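Local coordinates for SPCC18.06c protein (Schizosaccharomyces pombe, PDB 2P51), which removes poly(A) tails from mRNA as a 3'-exoribonuclease, the catalytic component of the CCR4-NOT core complex, at residues Ser49-Glu53 / His236-Ala242; Pro22-Trp27 / Ala103-Asn109; Thr163-Ser169 / Lys202-Lys207. The contacts are given in a common frame with arbitrary orientation. Numbering follows the deposited sequence.

Overall arrangement
From the N terminus, strand 23-26 comes first, then strands 47-53, 87-93 and 105-109. Strand 105-109 pairs in parallel with strand 23-26 and closes interaction 2 at one edge of the six-stranded mixed sheet. Strand 163-166 and strand 203-205 follow and close interaction 3 at the other edge. Helix 238-257 finally returns to strand 47-53 and closes interaction 1 at the metal site. Interaction 3 is nested inside that long loop, interactions 1 and 2 cross, and interactions 2 and 3 follow in series. Q107 and T105 meet G239 between interactions 1 and 2. The M50 N to I165 O bond joins interactions 1 and 3.

Interaction 1: Ser49-Glu53 / His236-Ala242; sequences SMDTE and HQAGSDA. With MG (magnesium ion), chain C; MG (magnesium ion), chain B.
This is the two-metal active site of a DEDD nuclease. The end of extended strand 47-53 runs over the start of helix 238-257. The axes of 49-53 and 238-242 approach to 6.8 Å, roughly antiparallel at 147°. In register, M50 CA is 4.7 Å from A242 CA and T52 CA 5.2 Å from A238 CA.

Side chains alternate along the strand. S49, D51 and E53 point toward the helix. M50 and T52 point away, to helix 170-181, where T52 OG1 bonds to D172. The small A238 and A242 let the strand come close: A238 CB is 3.7 Å from D51 O, and A242 CB is 3.8 Å from D51 N.

D51 is t (chi1 -172°) and bridges the two magnesium ions. E53 folds back with chi1 and chi2 both m. D241 is m (chi1 -66°). The ion of chain C is held by D51 OD2 at 2.1 Å, E53 OE2 at 2.1 Å, D241 OD2 at 2.0 Å, water 2 at 2.1 Å and two further ligands. The shared ion draws D241 OD2 to 3.1 Å from D51 OD2 and 3.0 Å from E53 OE2.

H236 is left-handed (phi/psi 71/28), before N-cap Q237. Its CB points away, but with chi1 t (-154°) one ring face reaches E53 OE1. D241 OD1, turned off the metal, accepts from H236 N at 3.1 Å and forms a salt bridge with R231. T52 O accepts from water 2 at 2.7 Å. D172 and waters 1, 3, 4 and 5 complete the chain B ion, where D51 OD1 binds at 2.0 Å.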
loop_
_atom_site.group_PDB
_atom_site.type_symbol
_atom_site.label_atom_id
_atom_site.label_comp_id
_atom_site.label_asym_id
_atom_site.label_seq_id
_atom_site.Cartn_x
_atom_site.Cartn_y
_atom_site.Cartn_z
ATOM N N SER A 49 -5.047 5.004 -3.584
ATOM C CA SER A 49 -4.986 3.529 -3.478
ATOM C C SER A 49 -3.539 3.124 -3.282
ATOM O O SER A 49 -2.685 3.749 -3.963
ATOM C CB SER A 49 -5.588 2.838 -4.716
ATOM O OG SER A 49 -6.972 3.241 -4.792
ATOM N N MET A 50 -3.292 2.135 -2.408
ATOM C CA MET A 50 -1.903 1.890 -2.003
ATOM C C MET A 50 -1.608 0.404 -1.951
ATOM O O MET A 50 -2.483 -0.416 -1.614
ATOM C CB MET A 50 -1.649 2.546 -0.628
ATOM C CG MET A 50 -0.293 2.357 -0.003
ATOM S SD MET A 50 -0.161 0.811 0.951
ATOM C CE MET A 50 -1.079 1.316 2.428
ATOM N N ASP A 51 -0.332 0.139 -2.278
ATOM C CA ASP A 51 0.243 -1.189 -2.085
ATOM C C ASP A 51 1.711 -1.041 -1.688
ATOM O O ASP A 51 2.262 0.066 -1.954
ATOM C CB ASP A 51 0.167 -2.068 -3.350
ATOM C CG ASP A 51 0.578 -3.516 -3.101
ATOM O OD1 ASP A 51 0.308 -4.016 -1.980
ATOM O OD2 ASP A 51 1.152 -4.093 -4.045
ATOM N N THR A 52 2.327 -2.088 -1.127
ATOM C CA THR A 52 3.765 -2.006 -0.898
ATOM C C THR A 52 4.406 -3.333 -1.327
ATOM O O THR A 52 3.740 -4.358 -1.402
ATOM C CB THR A 52 4.187 -1.788 0.577
ATOM O OG1 THR A 52 3.987 -2.990 1.319
ATOM C CG2 THR A 52 3.380 -0.631 1.221
ATOM N N GLU A 53 5.697 -3.304 -1.657
ATOM C CA GLU A 53 6.435 -4.543 -1.818
ATOM C C GLU A 53 7.522 -4.553 -0.713
ATOM O O GLU A 53 8.097 -3.501 -0.371
ATOM C CB GLU A 53 7.078 -4.686 -3.191
ATOM C CG GLU A 53 6.148 -4.563 -4.389
ATOM C CD GLU A 53 5.011 -5.545 -4.401
ATOM O OE1 GLU A 53 5.165 -6.702 -3.994
ATOM O OE2 GLU A 53 3.891 -5.138 -4.840
ATOM N N HIS A 236 2.765 -7.570 -9.209
ATOM C CA HIS A 236 3.721 -7.741 -8.130
ATOM C C HIS A 236 4.757 -6.637 -8.202
ATOM O O HIS A 236 5.878 -6.835 -7.721
ATOM C CB HIS A 236 4.308 -9.176 -8.162
ATOM C CG HIS A 236 4.753 -9.568 -6.796
ATOM N ND1 HIS A 236 3.974 -10.370 -5.982
ATOM C CD2 HIS A 236 5.871 -9.252 -6.094
ATOM C CE1 HIS A 236 4.597 -10.539 -4.817
ATOM N NE2 HIS A 236 5.769 -9.879 -4.858
ATOM N N GLN A 237 4.362 -5.475 -8.737
ATOM C CA GLN A 237 5.089 -4.233 -8.528
ATOM C C GLN A 237 4.099 -3.248 -7.900
ATOM O O GLN A 237 2.935 -3.274 -8.326
ATOM C CB GLN A 237 5.776 -3.651 -9.777
ATOM C CG GLN A 237 7.021 -4.527 -10.106
ATOM C CD GLN A 237 8.089 -3.759 -10.838
ATOM O OE1 GLN A 237 8.523 -2.674 -10.463
ATOM N NE2 GLN A 237 8.570 -4.272 -11.992
ATOM N N ALA A 238 4.536 -2.460 -6.920
ATOM C CA ALA A 238 3.527 -1.769 -6.089
ATOM C C ALA A 238 2.752 -0.725 -6.871
ATOM O O ALA A 238 1.576 -0.502 -6.568
ATOM C CB ALA A 238 4.136 -1.155 -4.858
ATOM N N GLY A 239 3.348 -0.045 -7.843
ATOM C CA GLY A 239 2.658 0.954 -8.630
ATOM C C GLY A 239 1.485 0.353 -9.354
ATOM O O GLY A 239 0.324 0.805 -9.243
ATOM N N SER A 240 1.714 -0.711 -10.097
ATOM C CA SER A 240 0.688 -1.403 -10.868
ATOM C C SER A 240 -0.335 -2.030 -9.941
ATOM O O SER A 240 -1.553 -1.937 -10.191
ATOM C CB SER A 240 1.384 -2.471 -11.728
ATOM O OG SER A 240 0.403 -3.202 -12.446
ATOM N N ASP A 241 0.134 -2.652 -8.860
ATOM C CA ASP A 241 -0.840 -3.261 -7.934
ATOM C C ASP A 241 -1.737 -2.195 -7.287
ATOM O O ASP A 241 -2.955 -2.441 -7.107
ATOM C CB ASP A 241 -0.134 -4.053 -6.843
ATOM C CG ASP A 241 0.629 -5.274 -7.315
ATOM O OD1 ASP A 241 0.368 -5.791 -8.435
ATOM O OD2 ASP A 241 1.530 -5.771 -6.575
ATOM N N ALA A 242 -1.194 -1.045 -6.947
ATOM C CA ALA A 242 -2.003 0.029 -6.342
ATOM C C ALA A 242 -3.019 0.540 -7.335
ATOM O O ALA A 242 -4.181 0.875 -7.038
ATOM C CB ALA A 242 -1.091 1.179 -5.887
HETATM MG MG MG C . 1.968 -5.930 -4.586
HETATM MG MG MG B . -0.555 -5.455 -0.804
HETATM O O HOH W 1 1.227 -6.183 -0.056
HETATM O O HOH W 2 2.402 -6.371 -2.551
HETATM O O HOH W 3 -2.476 -4.976 -1.377
HETATM O O HOH W 4 -0.352 -6.762 -2.311
HETATM O O HOH W 5 -1.578 -6.902 0.380
#

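Interaction 2: Pro22-Trp27 / Ala103-Asn109; sequences PIRDVW and ACTWQFN
V26 is the apolar centre of this parallel strand pair, at the 23-26 edge of the DEDD nuclease sheet. Its side chain (chi1 t) touches two aromatic residues of strand 105-109. V26 CG2 sits over the F108 face, 4.1 Å from the ring centroid, and 3.9 Å from W106 CD1 at that ring's edge. F108 and W106 are both m. R24 CB makes an off-centre CH-pi contact with the five-membered ring of W106. This face packs on helix 31-41, where E34 binds both R24 and W106.

The strand axes are 4.6 Å apart at 22°. I23 pairs with T105, R24 with W106, D25 with Q107 and V26 with F108. On the other face, I23 CG1 meets T105 CG2 at 3.6 Å.

As in a parallel pair, P22, R24 and V26 exchange backbone bonds with T105, Q107 and N109: T105 N to P22 O (3.2 Å), R24 N to T105 O (2.9 Å), Q107 N to R24 O (2.8 Å), V26 N to Q107 O (2.7 Å) and N109 N to V26 O (2.9 Å).

N109 CB lies over the six-membered ring of W27, 3.6 Å from its centroid. The polar edge is D25 (chi1 -89°). N109 OD1 accepts from Q87 NE2, and Q107 OE1 from G239 N. D25 OD1 accepts from Q107 NE2 (chi1 t) at 2.8 Å and from N109 ND2 (chi1 m) at 3.0 Å.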
loop_
_atom_site.group_PDB
_atom_site.type_symbol
_atom_site.label_atom_id
_atom_site.label_comp_id
_atom_site.label_asym_id
_atom_site.label_seq_id
_atom_site.Cartn_x
_atom_site.Cartn_y
_atom_site.Cartn_z
ATOM N N PRO A 22 2.308 5.842 -17.789
ATOM C CA PRO A 22 1.199 5.705 -16.812
ATOM C C PRO A 22 1.708 5.488 -15.397
ATOM O O PRO A 22 1.022 5.803 -14.436
ATOM C CB PRO A 22 0.390 4.471 -17.263
ATOM C CG PRO A 22 1.232 3.785 -18.237
ATOM C CD PRO A 22 2.313 4.712 -18.729
ATOM N N ILE A 23 2.914 4.963 -15.274
ATOM C CA ILE A 23 3.483 4.687 -13.965
ATOM C C ILE A 23 4.706 5.583 -13.776
ATOM O O ILE A 23 5.623 5.465 -14.603
ATOM C CB ILE A 23 3.864 3.196 -13.803
ATOM C CG1 ILE A 23 2.634 2.314 -14.018
ATOM C CG2 ILE A 23 4.559 2.957 -12.476
ATOM C CD1 ILE A 23 2.936 0.827 -14.089
ATOM N N ARG A 24 4.673 6.410 -12.751
ATOM C CA ARG A 24 5.834 7.297 -12.540
ATOM C C ARG A 24 6.755 6.711 -11.482
ATOM O O ARG A 24 6.300 6.577 -10.336
ATOM C CB ARG A 24 5.373 8.706 -12.157
ATOM C CG ARG A 24 4.654 9.391 -13.316
ATOM C CD ARG A 24 4.287 10.853 -13.033
ATOM N NE ARG A 24 5.450 11.726 -12.911
ATOM C CZ ARG A 24 6.085 12.317 -13.912
ATOM N NH1 ARG A 24 5.649 12.108 -15.166
ATOM N NH2 ARG A 24 7.146 13.114 -13.717
ATOM N N ASP A 25 7.983 6.352 -11.865
ATOM C CA ASP A 25 8.904 5.802 -10.867
ATOM C C ASP A 25 9.625 6.895 -10.101
ATOM O O ASP A 25 10.019 7.900 -10.744
ATOM C CB ASP A 25 9.998 4.934 -11.508
ATOM C CG ASP A 25 9.527 3.501 -11.611
ATOM O OD1 ASP A 25 9.257 2.796 -10.631
ATOM O OD2 ASP A 25 9.432 3.045 -12.774
ATOM N N VAL A 26 9.784 6.685 -8.806
ATOM C CA VAL A 26 10.419 7.687 -7.975
ATOM C C VAL A 26 11.611 7.024 -7.289
ATOM O O VAL A 26 11.507 5.901 -6.771
ATOM C CB VAL A 26 9.439 8.223 -6.937
ATOM C CG1 VAL A 26 9.933 9.509 -6.267
ATOM C CG2 VAL A 26 8.056 8.506 -7.540
ATOM N N TRP A 27 12.729 7.778 -7.324
ATOM C CA TRP A 27 14.014 7.404 -6.753
ATOM C C TRP A 27 14.513 8.543 -5.867
ATOM O O TRP A 27 13.802 9.547 -5.764
ATOM C CB TRP A 27 15.066 7.165 -7.853
ATOM C CG TRP A 27 14.605 6.061 -8.787
ATOM C CD1 TRP A 27 13.955 6.205 -9.982
ATOM C CD2 TRP A 27 14.763 4.657 -8.573
ATOM N NE1 TRP A 27 13.713 4.955 -10.518
ATOM C CE2 TRP A 27 14.192 3.999 -9.682
ATOM C CE3 TRP A 27 15.336 3.870 -7.566
ATOM C CZ2 TRP A 27 14.178 2.612 -9.799
ATOM C CZ3 TRP A 27 15.318 2.483 -7.682
ATOM C CH2 TRP A 27 14.740 1.873 -8.796
ATOM N N ALA A 103 -0.564 10.919 -14.297
ATOM C CA ALA A 103 -0.057 9.632 -13.859
ATOM C C ALA A 103 -1.184 8.750 -13.389
ATOM O O ALA A 103 -2.022 9.184 -12.587
ATOM C CB ALA A 103 0.914 9.806 -12.686
ATOM N N CYS A 104 -1.217 7.517 -13.872
ATOM C CA CYS A 104 -2.178 6.561 -13.307
ATOM C C CYS A 104 -1.727 6.176 -11.899
ATOM O O CYS A 104 -2.578 5.873 -11.066
ATOM C CB CYS A 104 -2.311 5.321 -14.185
ATOM S SG CYS A 104 -2.804 5.555 -15.918
ATOM N N THR A 105 -0.422 6.150 -11.617
ATOM C CA THR A 105 0.083 5.705 -10.320
ATOM C C THR A 105 1.544 6.121 -10.168
ATOM O O THR A 105 2.261 6.307 -11.164
ATOM C CB THR A 105 -0.103 4.179 -10.175
ATOM O OG1 THR A 105 0.267 3.767 -8.856
ATOM C CG2 THR A 105 0.789 3.402 -11.150
ATOM N N TRP A 106 2.022 6.282 -8.928
ATOM C CA TRP A 106 3.413 6.517 -8.613
ATOM C C TRP A 106 3.982 5.271 -7.936
ATOM O O TRP A 106 3.285 4.641 -7.126
ATOM C CB TRP A 106 3.578 7.677 -7.616
ATOM C CG TRP A 106 3.487 9.029 -8.273
ATOM C CD1 TRP A 106 4.570 9.783 -8.678
ATOM C CD2 TRP A 106 2.315 9.788 -8.606
ATOM N NE1 TRP A 106 4.124 10.965 -9.242
ATOM C CE2 TRP A 106 2.774 10.997 -9.211
ATOM C CE3 TRP A 106 0.939 9.581 -8.464
ATOM C CZ2 TRP A 106 1.893 11.983 -9.662
ATOM C CZ3 TRP A 106 0.050 10.548 -8.901
ATOM C CH2 TRP A 106 0.532 11.737 -9.493
ATOM N N GLN A 107 5.232 4.998 -8.258
ATOM C CA GLN A 107 5.924 3.899 -7.641
ATOM C C GLN A 107 7.198 4.435 -6.986
ATOM O O GLN A 107 8.140 4.815 -7.669
ATOM C CB GLN A 107 6.262 2.871 -8.722
ATOM C CG GLN A 107 7.046 1.660 -8.253
ATOM C CD GLN A 107 6.852 0.535 -9.286
ATOM O OE1 GLN A 107 5.932 -0.274 -9.069
ATOM N NE2 GLN A 107 7.692 0.502 -10.302
ATOM N N PHE A 108 7.237 4.428 -5.651
ATOM C CA PHE A 108 8.365 4.897 -4.870
ATOM C C PHE A 108 9.298 3.719 -4.620
ATOM O O PHE A 108 8.826 2.701 -4.080
ATOM C CB PHE A 108 7.873 5.449 -3.526
ATOM C CG PHE A 108 7.046 6.710 -3.717
ATOM C CD1 PHE A 108 7.658 7.954 -3.623
ATOM C CD2 PHE A 108 5.705 6.658 -4.003
ATOM C CE1 PHE A 108 6.905 9.105 -3.821
ATOM C CE2 PHE A 108 4.956 7.817 -4.212
ATOM C CZ PHE A 108 5.541 9.056 -4.152
ATOM N N ASN A 109 10.555 3.838 -5.015
ATOM C CA ASN A 109 11.514 2.734 -4.903
ATOM C C ASN A 109 12.525 2.983 -3.792
ATOM O O ASN A 109 13.210 4.029 -3.858
ATOM C CB ASN A 109 12.222 2.604 -6.268
ATOM C CG ASN A 109 11.208 2.242 -7.362
ATOM O OD1 ASN A 109 10.596 1.162 -7.319
ATOM N ND2 ASN A 109 11.042 3.172 -8.298
#

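Interaction 3: Thr163-Ser169 / Lys202-Lys207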
loop_
_atom_site.group_PDB
_atom_site.type_symbol
_atom_site.label_atom_id
_atom_site.label_comp_id
_atom_site.label_asym_id
_atom_site.label_seq_id
_atom_site.Cartn_x
_atom_site.Cartn_y
_atom_site.Cartn_z
ATOM N N THR A 163 -9.374 9.704 1.096
ATOM C CA THR A 163 -9.759 8.314 1.368
ATOM C C THR A 163 -8.613 7.384 0.944
ATOM O O THR A 163 -8.183 7.555 -0.186
ATOM C CB THR A 163 -11.042 7.939 0.604
ATOM O OG1 THR A 163 -12.129 8.841 0.969
ATOM C CG2 THR A 163 -11.481 6.523 0.967
ATOM N N TRP A 164 -8.189 6.482 1.802
ATOM C CA TRP A 164 -7.173 5.502 1.403
ATOM C C TRP A 164 -7.816 4.158 1.089
ATOM O O TRP A 164 -8.701 3.694 1.834
ATOM C CB TRP A 164 -6.139 5.305 2.525
ATOM C CG TRP A 164 -5.177 6.463 2.592
ATOM C CD1 TRP A 164 -5.455 7.735 3.037
ATOM C CD2 TRP A 164 -3.795 6.450 2.193
ATOM N NE1 TRP A 164 -4.306 8.508 2.931
ATOM C CE2 TRP A 164 -3.272 7.749 2.418
ATOM C CE3 TRP A 164 -2.925 5.460 1.655
ATOM C CZ2 TRP A 164 -1.936 8.092 2.135
ATOM C CZ3 TRP A 164 -1.619 5.828 1.387
ATOM C CH2 TRP A 164 -1.115 7.121 1.614
ATOM N N ILE A 165 -7.416 3.549 -0.013
ATOM C CA ILE A 165 -7.942 2.265 -0.493
ATOM C C ILE A 165 -6.823 1.256 -0.514
ATOM O O ILE A 165 -5.749 1.553 -1.035
ATOM C CB ILE A 165 -8.529 2.408 -1.903
ATOM C CG1 ILE A 165 -9.496 3.562 -2.022
ATOM C CG2 ILE A 165 -9.155 1.061 -2.341
ATOM C CD1 ILE A 165 -10.683 3.446 -1.064
ATOM N N THR A 166 -7.069 0.063 0.070
ATOM C CA THR A 166 -5.999 -0.935 0.198
ATOM C C THR A 166 -6.592 -2.298 -0.085
ATOM O O THR A 166 -7.795 -2.424 -0.328
ATOM C CB THR A 166 -5.384 -0.895 1.614
ATOM O OG1 THR A 166 -6.447 -1.185 2.543
ATOM C CG2 THR A 166 -4.788 0.500 1.936
ATOM N N PHE A 167 -5.717 -3.321 -0.054
ATOM C CA PHE A 167 -6.210 -4.695 -0.222
ATOM C C PHE A 167 -5.387 -5.586 0.710
ATOM O O PHE A 167 -4.142 -5.677 0.525
ATOM C CB PHE A 167 -6.086 -5.138 -1.687
ATOM C CG PHE A 167 -6.603 -6.557 -1.919
ATOM C CD1 PHE A 167 -7.917 -6.750 -2.296
ATOM C CD2 PHE A 167 -5.746 -7.668 -1.775
ATOM C CE1 PHE A 167 -8.450 -8.021 -2.512
ATOM C CE2 PHE A 167 -6.269 -8.940 -1.920
ATOM C CZ PHE A 167 -7.599 -9.100 -2.283
ATOM N N HIS A 168 -6.027 -6.260 1.661
ATOM C CA HIS A 168 -5.361 -7.192 2.592
ATOM C C HIS A 168 -4.177 -6.474 3.225
ATOM O O HIS A 168 -2.987 -6.808 3.058
ATOM C CB HIS A 168 -4.943 -8.460 1.849
ATOM C CG HIS A 168 -4.769 -9.666 2.717
ATOM N ND1 HIS A 168 -4.412 -9.613 4.050
ATOM C CD2 HIS A 168 -4.909 -10.990 2.424
ATOM C CE1 HIS A 168 -4.345 -10.850 4.532
ATOM N NE2 HIS A 168 -4.640 -11.713 3.548
ATOM N N SER A 169 -4.534 -5.416 3.928
ATOM C CA SER A 169 -3.687 -4.267 4.119
ATOM C C SER A 169 -2.809 -4.263 5.368
ATOM O O SER A 169 -2.132 -3.256 5.564
ATOM C CB SER A 169 -4.570 -2.975 4.209
ATOM O OG SER A 169 -5.397 -3.167 5.374
ATOM N N LYS A 202 -9.760 7.841 7.103
ATOM C CA LYS A 202 -10.809 7.276 6.246
ATOM C C LYS A 202 -10.174 6.272 5.303
ATOM O O LYS A 202 -9.486 6.681 4.352
ATOM C CB LYS A 202 -11.481 8.405 5.472
ATOM C CG LYS A 202 -12.519 7.944 4.452
ATOM C CD LYS A 202 -13.382 9.097 3.935
ATOM C CE LYS A 202 -14.532 8.528 3.141
ATOM N NZ LYS A 202 -14.517 8.740 1.685
ATOM N N ASN A 203 -10.378 4.997 5.583
ATOM C CA ASN A 203 -9.725 3.993 4.714
ATOM C C ASN A 203 -10.683 2.819 4.532
ATOM O O ASN A 203 -11.584 2.578 5.372
ATOM C CB ASN A 203 -8.363 3.635 5.295
ATOM C CG ASN A 203 -8.380 2.911 6.609
ATOM O OD1 ASN A 203 -8.756 1.728 6.653
ATOM N ND2 ASN A 203 -7.983 3.483 7.733
ATOM N N TYR A 204 -10.473 2.123 3.426
ATOM C CA TYR A 204 -11.211 0.883 3.123
ATOM C C TYR A 204 -10.215 -0.207 2.721
ATOM O O TYR A 204 -9.254 0.132 1.986
ATOM C CB TYR A 204 -12.227 1.060 1.989
ATOM C CG TYR A 204 -13.332 2.049 2.299
ATOM C CD1 TYR A 204 -14.395 1.698 3.126
ATOM C CD2 TYR A 204 -13.303 3.313 1.753
ATOM C CE1 TYR A 204 -15.409 2.593 3.414
ATOM C CE2 TYR A 204 -14.311 4.206 2.036
ATOM C CZ TYR A 204 -15.355 3.853 2.859
ATOM O OH TYR A 204 -16.354 4.789 3.121
ATOM N N ASP A 205 -10.468 -1.407 3.198
ATOM C CA ASP A 205 -9.676 -2.573 2.802
ATOM C C ASP A 205 -10.564 -3.418 1.897
ATOM O O ASP A 205 -11.529 -4.017 2.394
ATOM C CB ASP A 205 -9.187 -3.336 4.033
ATOM C CG ASP A 205 -8.308 -4.521 3.679
ATOM O OD1 ASP A 205 -8.416 -5.062 2.530
ATOM O OD2 ASP A 205 -7.500 -4.963 4.526
ATOM N N ILE A 206 -10.248 -3.472 0.614
ATOM C CA ILE A 206 -11.095 -4.207 -0.349
ATOM C C ILE A 206 -11.175 -5.692 0.019
ATOM O O ILE A 206 -12.186 -6.312 -0.302
ATOM C CB ILE A 206 -10.544 -4.030 -1.776
ATOM C CG1 ILE A 206 -10.664 -2.582 -2.257
ATOM C CG2 ILE A 206 -11.177 -4.989 -2.791
ATOM C CD1 ILE A 206 -9.910 -2.350 -3.573
ATOM N N LYS A 207 -10.123 -6.250 0.637
ATOM C CA LYS A 207 -10.207 -7.656 1.044
ATOM C C LYS A 207 -11.233 -7.853 2.153
ATOM O O LYS A 207 -11.987 -8.847 2.189
ATOM C CB LYS A 207 -8.861 -8.176 1.570
ATOM C CG LYS A 207 -8.889 -9.668 1.960
ATOM C CD LYS A 207 -8.803 -10.616 0.797
ATOM C CE LYS A 207 -8.905 -12.070 1.311
ATOM N NZ LYS A 207 -9.131 -12.964 0.135
HETATM O O HOH W 6 -7.634 1.176 3.627
#
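Backbone hydrogen bonds set the pairing. W164 N binds K202 O, Y204 N binds W164 O and T166 N binds Y204 O, each at 2.9 Å; I206 N binds T166 O at 2.8 Å. The bridges are W164 with N203, I165 with Y204 and T166 with D205. The short strand axes run 4.7 Å apart at 13°.

Apolar contacts lie mainly on the I165 and Y204 face. I165 CD1 meets Y204 CD2 at the ring edge (3.8 Å), and I165 CG2 meets I206 CD1 (3.7 Å). Helix 238-257 packs against I165 and I206. The ring of F167 (chi1 t) takes K207 CB over its face, 4.1 Å from the centroid, and I206 CG2 at its edge.

Strand 203-205 is the outermost strand of the DEDD nuclease sheet; strand 163-166 lies between it and strand 47-53, and all three run parallel. Helices 170-181 and 189-199 link the two. Helix 170-181 carries the metal ligand D172; the nearest F167 side-chain atom is about 6 Å from a magnesium ion.

Side-chain polar bonds gather on D205, the N-cap of helix 206-213. Its OD1 accepts from K207 N at 2.8 Å, the capping bond, and from H168 N at 2.8 Å. Its OD2 accepts from S169 N at 3.1 Å and S169 OG at 2.9 Å, so one carboxylate holds both the helix start and the 167-169 turn. At the other end, K202 NZ donates a very short hydrogen bond, 2.5 Å, to T163 OG1. Water 6 is hydrogen-bonded to T166 OG1 (2.9 Å) and weakly to Y204 O (2.5 Å).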